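Local coordinates for protein isomerase prhC (Penicillium brasilianum, PDB 5X9J) that acts as an isomerase in the biosynthesis of paraherquonin, a fungal meroterpenoid with a highly congested hexacyclic skeleton, at residues N24-R27 with E28-A32; A34-F37 with C38-S42. All blocks are in the same frame, centred on the assembly; numbering follows the deposited sequence.

Overall arrangement
Both contacts lie on helix 26-43 and follow one another along it, with centres about 15 Å apart. Contact 1 is the helix start. It sits at the surface, its centre about 20 Å from the centre of the chain, and its side-chain chemistry is mostly polar: a serine-glutamate capping box, a water bridge and an arginine that reaches the second subunit of the homodimer. Contact 2 is further along and partly buried, its centre about 9 Å from the centre of the chain. On its inner face an aromatic ring, a sulfur and a methyl pack beside strands 90-94 and 108-119, while Ile40 meets helix 46-51. The shared feature is the ladder of backbone helix bonds.

Contact 1: residues N24-R27 with E28-A32; sequences NSTR and EKLIA
Ser25 and Glu28 form a capping box at the start of helix 26-43. Ser25 OG accepts from Glu28 N at 3.2 Å. In return Glu28 OE2 accepts from Ser25 N at 3.0 Å, in a fairly straight bond (166°) that arrives on the anti side of the carboxylate and 31° out of its plane. Ser25 OG also donates to the anti lone pair of OE2, so two donors grip this oxygen. In Glu28, chi1 (-63°) sets CG beside the backbone N, and the extended chain then carries OE2 back to Ser25.

The tight part of the contact follows the helix. Lys29 N bonds to Ser25 O at 3.1 Å and Leu30 N to Thr26 O at 3.0 Å. Thr26 CG2 lies alongside Leu30 CD1, and Arg27 CG meets Ile31 CD1 at 3.8 Å. The solvent side is looser. There a water donates to Asn24 OD1 and, at 2.6 Å, to Glu28 OE1.

The Arg27 guanidinium group forms salt bridges with Glu104 and with Asp103 of the second subunit. Within the box, Glu28 N and Ser25 N are both satisfied. The helix N-terminus and the two donors on OE2 would probably favour the ionised carboxylate.

Contact 2: residues A34-F37 with C38-S42; sequences AHKF and CSIIS
Phe37 carries CG anti to its backbone N (chi1 175°), while Ile41 has CG1 beside its own N (chi1 -78°) and its chain extended to CD1. With these torsions the two side chains run alongside each other in one direction, one helical turn apart. The CD1 methyl of Ile41 sits over one face of the Phe37 ring, displaced from the ring centre. Ile41 CD1 is 3.8 Å from the centroid of the Phe37 ring and 3.4 Å from Phe37 CZ. This is a CH-pi contact.

Cys38 meets the same ring differently. Cys38 SG lies at the edge of the Phe37 ring, 5.5 Å from its centroid and 4.1 Å from Phe37 CD1. This is a sulfur-aromatic contact.

On the more exposed flank, Ile40 CD1 packs against the aliphatic part of Lys36, 3.8 Å from Lys36 CG. The lysine chain is fully extended and carries its ammonium group beyond the isoleucine.

Regular helix bonds hold the turns together. Ile40 N donates to Lys36 O at 2.8 Å, and Ile41 N donates to Phe37 O. Ser39 N donates to His35 O at 2.9 Å. Ser39 OG is 3.0 Å from His35 O.

The apolar side of the helix lies on the sheet. Phe37 and Cys38 touch Phe111 of strand 108-119, and Cys38 and Ile41 touch Phe92 of strand 90-94. Ile40 instead reaches helix 46-51.

The chemistry is that of an amphipathic helix. The CH-pi and sulfur-aromatic contacts tie the ring to its own helix, and apolar side chains pack this face on the sheet. Backbone polar groups pair along the helix, while Lys36 and Ser39 lie on the exposed side.

Contact 1: residues N24-R27 with E28-A32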
# COMPACT_ATOMS: atom_id res chain seq x y z
N ASN B 24 -13.44 -1.15 -26.91
CA ASN B 24 -12.62 -1.27 -25.70
C ASN B 24 -11.56 -0.17 -25.58
O ASN B 24 -10.51 -0.22 -26.22
CB ASN B 24 -11.92 -2.63 -25.65
CG ASN B 24 -12.57 -3.58 -24.66
OD1 ASN B 24 -13.26 -3.17 -23.72
ND2 ASN B 24 -12.34 -4.88 -24.86
N SER B 25 -11.83 0.82 -24.73
CA SER B 25 -10.84 1.85 -24.45
C SER B 25 -9.64 1.26 -23.71
O SER B 25 -9.68 0.13 -23.20
CB SER B 25 -11.46 2.97 -23.61
OG SER B 25 -11.90 2.47 -22.36
N THR B 26 -8.56 2.04 -23.68
CA THR B 26 -7.40 1.66 -22.87
C THR B 26 -7.79 1.51 -21.40
O THR B 26 -7.35 0.57 -20.74
CB THR B 26 -6.27 2.68 -23.04
OG1 THR B 26 -5.83 2.68 -24.40
CG2 THR B 26 -5.08 2.33 -22.14
N ARG B 27 -8.65 2.40 -20.90
CA ARG B 27 -9.06 2.30 -19.50
C ARG B 27 -9.73 0.96 -19.22
O ARG B 27 -9.43 0.30 -18.21
CB ARG B 27 -9.99 3.46 -19.11
CG ARG B 27 -10.61 3.30 -17.72
CD ARG B 27 -11.39 4.54 -17.28
NE ARG B 27 -10.49 5.67 -17.21
CZ ARG B 27 -9.98 6.17 -16.09
NH1 ARG B 27 -10.34 5.69 -14.90
NH2 ARG B 27 -9.14 7.19 -16.16
N GLU B 28 -10.62 0.52 -20.11
CA GLU B 28 -11.32 -0.74 -19.89
C GLU B 28 -10.37 -1.92 -19.96
O GLU B 28 -10.48 -2.86 -19.16
CB GLU B 28 -12.45 -0.90 -20.92
CG GLU B 28 -13.53 0.17 -20.80
CD GLU B 28 -14.53 0.13 -21.94
OE1 GLU B 28 -15.60 -0.48 -21.79
OE2 GLU B 28 -14.24 0.71 -23.01
N LYS B 29 -9.43 -1.91 -20.91
CA LYS B 29 -8.45 -2.98 -21.00
C LYS B 29 -7.61 -3.07 -19.72
O LYS B 29 -7.28 -4.17 -19.26
CB LYS B 29 -7.53 -2.78 -22.20
CG LYS B 29 -8.20 -2.85 -23.56
CD LYS B 29 -7.15 -2.75 -24.66
CE LYS B 29 -7.70 -2.10 -25.92
NZ LYS B 29 -6.61 -1.79 -26.90
N LEU B 30 -7.24 -1.92 -19.15
CA LEU B 30 -6.44 -1.95 -17.93
C LEU B 30 -7.25 -2.50 -16.77
O LEU B 30 -6.74 -3.29 -15.97
CB LEU B 30 -5.90 -0.55 -17.63
CG LEU B 30 -4.76 -0.07 -18.54
CD1 LEU B 30 -4.48 1.40 -18.35
CD2 LEU B 30 -3.49 -0.88 -18.30
N ILE B 31 -8.52 -2.08 -16.65
CA ILE B 31 -9.38 -2.61 -15.60
C ILE B 31 -9.57 -4.11 -15.78
O ILE B 31 -9.47 -4.88 -14.82
CB ILE B 31 -10.72 -1.85 -15.58
CG1 ILE B 31 -10.49 -0.41 -15.14
CG2 ILE B 31 -11.74 -2.54 -14.64
CD1 ILE B 31 -11.68 0.51 -15.42
N ALA B 32 -9.81 -4.55 -17.02
CA ALA B 32 -9.95 -5.98 -17.28
C ALA B 32 -8.68 -6.74 -16.93
O ALA B 32 -8.74 -7.86 -16.41
CB ALA B 32 -10.32 -6.22 -18.76
O HOH W 1 -15.39 -3.08 -21.58

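Contact 2: residues A34-F37 with C38-S42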
# COMPACT_ATOMS: atom_id res chain seq x y z
N ALA B 34 -6.53 -5.99 -14.59
CA ALA B 34 -6.44 -6.09 -13.14
C ALA B 34 -7.35 -7.20 -12.60
O ALA B 34 -6.93 -8.01 -11.76
CB ALA B 34 -6.80 -4.74 -12.51
N HIS B 35 -8.59 -7.25 -13.08
CA HIS B 35 -9.49 -8.34 -12.66
C HIS B 35 -8.94 -9.69 -13.08
O HIS B 35 -9.01 -10.66 -12.31
CB HIS B 35 -10.88 -8.12 -13.23
CG HIS B 35 -11.64 -7.01 -12.56
ND1 HIS B 35 -12.07 -7.10 -11.26
CD2 HIS B 35 -12.05 -5.81 -13.02
CE1 HIS B 35 -12.71 -5.99 -10.94
NE2 HIS B 35 -12.71 -5.19 -11.99
N LYS B 36 -8.39 -9.77 -14.29
CA LYS B 36 -7.83 -11.03 -14.78
C LYS B 36 -6.65 -11.47 -13.93
O LYS B 36 -6.54 -12.65 -13.55
CB LYS B 36 -7.42 -10.87 -16.24
CG LYS B 36 -6.77 -12.12 -16.84
CD LYS B 36 -6.56 -11.92 -18.34
CE LYS B 36 -6.08 -13.21 -19.01
NZ LYS B 36 -5.70 -12.95 -20.43
N PHE B 37 -5.74 -10.53 -13.64
CA PHE B 37 -4.65 -10.78 -12.70
C PHE B 37 -5.15 -11.43 -11.41
O PHE B 37 -4.64 -12.46 -10.97
CB PHE B 37 -3.93 -9.46 -12.42
CG PHE B 37 -2.86 -9.55 -11.37
CD1 PHE B 37 -3.13 -9.23 -10.04
CD2 PHE B 37 -1.57 -9.92 -11.71
CE1 PHE B 37 -2.14 -9.30 -9.07
CE2 PHE B 37 -0.56 -10.00 -10.74
CZ PHE B 37 -0.86 -9.69 -9.42
N CYS B 38 -6.19 -10.84 -10.81
CA CYS B 38 -6.71 -11.36 -9.55
C CYS B 38 -7.36 -12.74 -9.72
O CYS B 38 -7.13 -13.64 -8.91
CB CYS B 38 -7.70 -10.37 -8.95
SG CYS B 38 -6.87 -8.82 -8.38
N SER B 39 -8.18 -12.91 -10.76
CA SER B 39 -8.85 -14.20 -10.98
C SER B 39 -7.85 -15.30 -11.24
O SER B 39 -8.01 -16.43 -10.76
CB SER B 39 -9.82 -14.10 -12.15
OG SER B 39 -10.79 -13.10 -11.92
N ILE B 40 -6.82 -15.01 -12.04
CA ILE B 40 -5.79 -16.01 -12.32
C ILE B 40 -5.13 -16.45 -11.03
O ILE B 40 -4.93 -17.65 -10.78
CB ILE B 40 -4.76 -15.47 -13.32
CG1 ILE B 40 -5.33 -15.50 -14.74
CG2 ILE B 40 -3.47 -16.27 -13.25
CD1 ILE B 40 -4.40 -14.89 -15.78
N ILE B 41 -4.76 -15.49 -10.18
CA ILE B 41 -4.17 -15.84 -8.89
C ILE B 41 -5.15 -16.64 -8.04
O ILE B 41 -4.78 -17.63 -7.40
CB ILE B 41 -3.70 -14.57 -8.16
CG1 ILE B 41 -2.38 -14.08 -8.74
CG2 ILE B 41 -3.58 -14.83 -6.66
CD1 ILE B 41 -2.01 -12.71 -8.28
N SER B 42 -6.42 -16.23 -8.02
CA SER B 42 -7.42 -16.95 -7.24
C SER B 42 -7.57 -18.39 -7.72
O SER B 42 -7.80 -19.30 -6.91
CB SER B 42 -8.76 -16.24 -7.31
OG SER B 42 -8.91 -15.34 -6.25